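Local coordinates for protein transketolase (Campylobacter jejuni, PDB 3L84) that belongs to the thiamine diphosphate-binding enzyme superfamily and assembles as a dimer of identical subunits, at residues A[20-28]-A[87-95]. Residues are numbered along the deposited sequence; the frame is centred on the assembly and turned at random.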
loop_
_atom_site.group_PDB
_atom_site.type_symbol
_atom_site.label_atom_id
_atom_site.label_comp_id
_atom_site.label_asym_id
_atom_site.label_seq_id
_atom_site.Cartn_x
_atom_site.Cartn_y
_atom_site.Cartn_z
HETATM N N MSE A 20 -4.193 -33.301 6.041
HETATM C CA MSE A 20 -3.134 -32.368 6.458
HETATM C C MSE A 20 -3.626 -31.269 7.364
HETATM O O MSE A 20 -3.070 -30.972 8.356
HETATM C CB MSE A 20 -2.473 -31.706 5.240
HETATM C CG MSE A 20 -1.668 -32.623 4.460
HETATM SE SE MSE A 20 -1.213 -31.921 2.682
HETATM C CE MSE A 20 -0.464 -30.497 3.428
ATOM N N VAL A 21 -4.723 -30.675 6.966
ATOM C CA VAL A 21 -5.343 -29.622 7.742
ATOM C C VAL A 21 -5.846 -30.163 9.080
ATOM O O VAL A 21 -5.686 -29.549 10.131
ATOM C CB VAL A 21 -6.510 -28.993 6.943
ATOM C CG1 VAL A 21 -7.366 -28.048 7.820
ATOM C CG2 VAL A 21 -5.937 -28.242 5.748
ATOM N N GLN A 22 -6.433 -31.356 9.066
ATOM C CA GLN A 22 -7.001 -31.918 10.273
ATOM C C GLN A 22 -5.902 -32.250 11.291
ATOM O O GLN A 22 -6.042 -31.939 12.475
ATOM C CB GLN A 22 -7.829 -33.150 9.947
ATOM C CG GLN A 22 -8.773 -33.580 11.028
ATOM C CD GLN A 22 -9.829 -32.540 11.295
ATOM O OE1 GLN A 22 -10.378 -31.953 10.359
ATOM N NE2 GLN A 22 -10.130 -32.296 12.581
ATOM N N LYS A 23 -4.784 -32.804 10.819
ATOM C CA LYS A 23 -3.672 -33.150 11.702
ATOM C C LYS A 23 -3.077 -31.892 12.313
ATOM O O LYS A 23 -2.712 -31.878 13.498
ATOM C CB LYS A 23 -2.622 -33.980 10.955
ATOM C CG LYS A 23 -1.481 -34.487 11.857
ATOM C CD LYS A 23 -0.600 -35.477 11.073
ATOM C CE LYS A 23 0.513 -36.067 11.942
ATOM N NZ LYS A 23 1.503 -35.061 12.454
ATOM N N ALA A 24 -2.961 -30.825 11.514
ATOM C CA ALA A 24 -2.462 -29.549 12.031
ATOM C C ALA A 24 -3.478 -28.854 12.943
ATOM O O ALA A 24 -3.121 -27.918 13.670
ATOM C CB ALA A 24 -2.104 -28.608 10.863
ATOM N N ASN A 25 -4.749 -29.264 12.874
ATOM C CA ASN A 25 -5.831 -28.490 13.486
ATOM C C ASN A 25 -5.801 -27.014 13.088
ATOM O O ASN A 25 -6.060 -26.124 13.906
ATOM C CB ASN A 25 -5.856 -28.643 15.015
ATOM C CG ASN A 25 -7.213 -28.272 15.610
ATOM O OD1 ASN A 25 -8.243 -28.315 14.932
ATOM N ND2 ASN A 25 -7.207 -27.885 16.875
ATOM N N SER A 26 -5.455 -26.756 11.836
ATOM C CA SER A 26 -5.248 -25.395 11.357
ATOM C C SER A 26 -5.157 -25.439 9.843
ATOM O O SER A 26 -4.573 -26.369 9.304
ATOM C CB SER A 26 -3.925 -24.833 11.897
ATOM O OG SER A 26 -3.720 -23.513 11.376
ATOM N N GLY A 27 -5.745 -24.449 9.176
ATOM C CA GLY A 27 -5.606 -24.312 7.760
ATOM C C GLY A 27 -6.906 -24.281 7.022
ATOM O O GLY A 27 -7.962 -24.137 7.614
ATOM N N HIS A 28 -6.813 -24.467 5.727
ATOM C CA HIS A 28 -7.869 -24.072 4.782
ATOM C C HIS A 28 -8.201 -25.213 3.861
ATOM O O HIS A 28 -7.505 -25.452 2.888
ATOM C CB HIS A 28 -7.366 -22.887 3.965
ATOM C CG HIS A 28 -7.019 -21.683 4.767
ATOM N ND1 HIS A 28 -5.817 -21.529 5.419
ATOM C CD2 HIS A 28 -7.710 -20.536 4.959
ATOM C CE1 HIS A 28 -5.798 -20.340 5.997
ATOM N NE2 HIS A 28 -6.946 -19.723 5.738
ATOM N N ASP A 87 6.670 -34.729 5.367
ATOM C CA ASP A 87 6.526 -33.273 5.288
ATOM C C ASP A 87 5.041 -32.852 5.297
ATOM O O ASP A 87 4.659 -31.890 5.950
ATOM C CB ASP A 87 7.194 -32.738 4.012
ATOM C CG ASP A 87 8.695 -32.864 4.018
ATOM O OD1 ASP A 87 9.343 -32.758 5.104
ATOM O OD2 ASP A 87 9.273 -33.031 2.905
ATOM N N LEU A 88 4.216 -33.591 4.575
ATOM C CA LEU A 88 2.775 -33.302 4.586
ATOM C C LEU A 88 2.184 -33.453 5.993
ATOM O O LEU A 88 1.331 -32.674 6.388
ATOM C CB LEU A 88 2.015 -34.189 3.586
ATOM C CG LEU A 88 2.483 -34.199 2.119
ATOM C CD1 LEU A 88 1.501 -35.007 1.264
ATOM C CD2 LEU A 88 2.608 -32.770 1.585
ATOM N N LYS A 89 2.672 -34.438 6.739
ATOM C CA LYS A 89 2.262 -34.642 8.119
ATOM C C LYS A 89 2.757 -33.581 9.094
ATOM O O LYS A 89 2.399 -33.604 10.249
ATOM C CB LYS A 89 2.721 -36.036 8.583
ATOM C CG LYS A 89 1.935 -37.142 7.933
ATOM C CD LYS A 89 2.482 -38.538 8.248
ATOM C CE LYS A 89 1.713 -39.611 7.447
ATOM N NZ LYS A 89 2.197 -41.005 7.683
ATOM N N ASN A 90 3.610 -32.683 8.621
ATOM C CA ASN A 90 4.174 -31.577 9.386
ATOM C C ASN A 90 3.597 -30.227 8.924
ATOM O O ASN A 90 4.162 -29.167 9.237
ATOM C CB ASN A 90 5.700 -31.561 9.226
ATOM C CG ASN A 90 6.358 -32.765 9.851
ATOM O OD1 ASN A 90 5.775 -33.410 10.733
ATOM N ND2 ASN A 90 7.550 -33.088 9.399
ATOM N N PHE A 91 2.497 -30.245 8.175
ATOM C CA PHE A 91 1.869 -29.037 7.720
ATOM C C PHE A 91 1.654 -28.047 8.868
ATOM O O PHE A 91 1.167 -28.391 9.933
ATOM C CB PHE A 91 0.537 -29.422 7.076
ATOM C CG PHE A 91 -0.278 -28.286 6.500
ATOM C CD1 PHE A 91 0.209 -27.493 5.457
ATOM C CD2 PHE A 91 -1.573 -28.032 6.943
ATOM C CE1 PHE A 91 -0.587 -26.520 4.868
ATOM C CE2 PHE A 91 -2.363 -27.068 6.352
ATOM C CZ PHE A 91 -1.871 -26.321 5.316
ATOM N N ARG A 92 2.060 -26.830 8.614
ATOM C CA ARG A 92 1.850 -25.703 9.526
ATOM C C ARG A 92 2.601 -25.798 10.857
ATOM O O ARG A 92 2.343 -25.028 11.767
ATOM C CB ARG A 92 0.362 -25.396 9.736
ATOM C CG ARG A 92 -0.275 -24.664 8.557
ATOM C CD ARG A 92 -1.835 -24.564 8.635
ATOM N NE ARG A 92 -2.218 -23.594 7.638
ATOM C CZ ARG A 92 -2.513 -22.313 7.831
ATOM N NH1 ARG A 92 -2.758 -21.841 9.030
ATOM N NH2 ARG A 92 -2.574 -21.492 6.789
ATOM N N GLN A 93 3.566 -26.685 10.946
ATOM C CA GLN A 93 4.361 -26.858 12.169
ATOM C C GLN A 93 5.708 -26.139 12.055
ATOM O O GLN A 93 6.309 -26.066 10.965
ATOM C CB GLN A 93 4.580 -28.321 12.491
ATOM C CG GLN A 93 3.285 -29.112 12.660
ATOM C CD GLN A 93 2.245 -28.361 13.455
ATOM O OE1 GLN A 93 1.171 -27.970 12.923
ATOM N NE2 GLN A 93 2.567 -28.045 14.691
ATOM N N LEU A 94 6.206 -25.668 13.197
ATOM C CA LEU A 94 7.425 -24.894 13.211
ATOM C C LEU A 94 8.552 -25.621 12.510
ATOM O O LEU A 94 8.843 -26.781 12.800
ATOM C CB LEU A 94 7.835 -24.569 14.634
ATOM C CG LEU A 94 8.995 -23.618 14.809
ATOM C CD1 LEU A 94 8.517 -22.211 14.394
ATOM C CD2 LEU A 94 9.492 -23.622 16.262
ATOM N N HIS A 95 9.167 -24.906 11.567
ATOM C CA HIS A 95 10.330 -25.315 10.796
ATOM C C HIS A 95 10.088 -26.419 9.791
ATOM O O HIS A 95 11.046 -26.974 9.233
ATOM C CB HIS A 95 11.535 -25.592 11.696
ATOM C CG HIS A 95 11.909 -24.423 12.584
ATOM N ND1 HIS A 95 12.264 -24.575 13.907
ATOM C CD2 HIS A 95 11.896 -23.084 12.352
ATOM C CE1 HIS A 95 12.510 -23.390 14.438
ATOM N NE2 HIS A 95 12.272 -22.462 13.526
HETATM O O HOH W 1 -0.454 -32.418 8.712
HETATM O O HOH W 2 -3.873 -23.538 4.993
#
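Phe91 packs against Met20, Val21 and Ala24 where helix 3-24 ends in a Schellman motif, with Asn25 at positive phi, within the thiamine diphosphate-binding domain. Its CG stands anti to the backbone N (chi1 -179°), which sends the ring across the last helical turn. Val21 CG2 lies 3.8 Å from Phe91 CE2, and Ala24 CB is 4.0 Å from Phe91 CD2. In one of two modelled conformers of the selenomethionine Met20, CE sits 4.1 Å from the centroid of the Phe91 ring, an off-centre CH-pi contact. Arg92 CG covers the opposite face of the Phe91 ring, 3.8 Å above the ring centre, so in this conformer the ring lies between Met20 CE and Arg92 CG.

Outward, a water lies within hydrogen-bonding distance of both Met20 O and Leu88 O. Lys23, bent at its last torsion, turns NZ onto Lys89 O at 2.8 Å, in the carbonyl plane with a C=O...N angle of 149°.

At the other margin Arg92 runs extended past Gly27, whose CA lies 3.4 Å above one face of the guanidinium. Its strongest partner is Asp449 of the second subunit, a salt bridge through NH1 that ties this corner to the dimer interface; Arg92 NH2 is hydrogen-bonded to Gly100 O. Arg92 NH1 also donates to Ser26 OG, at 3.0 Å and an N-H...O angle of 150°, with OG tilted out of the guanidinium plane. A water 2.8 Å from His28 ND1, in the imidazole plane, weakly accepts from Arg92 NE.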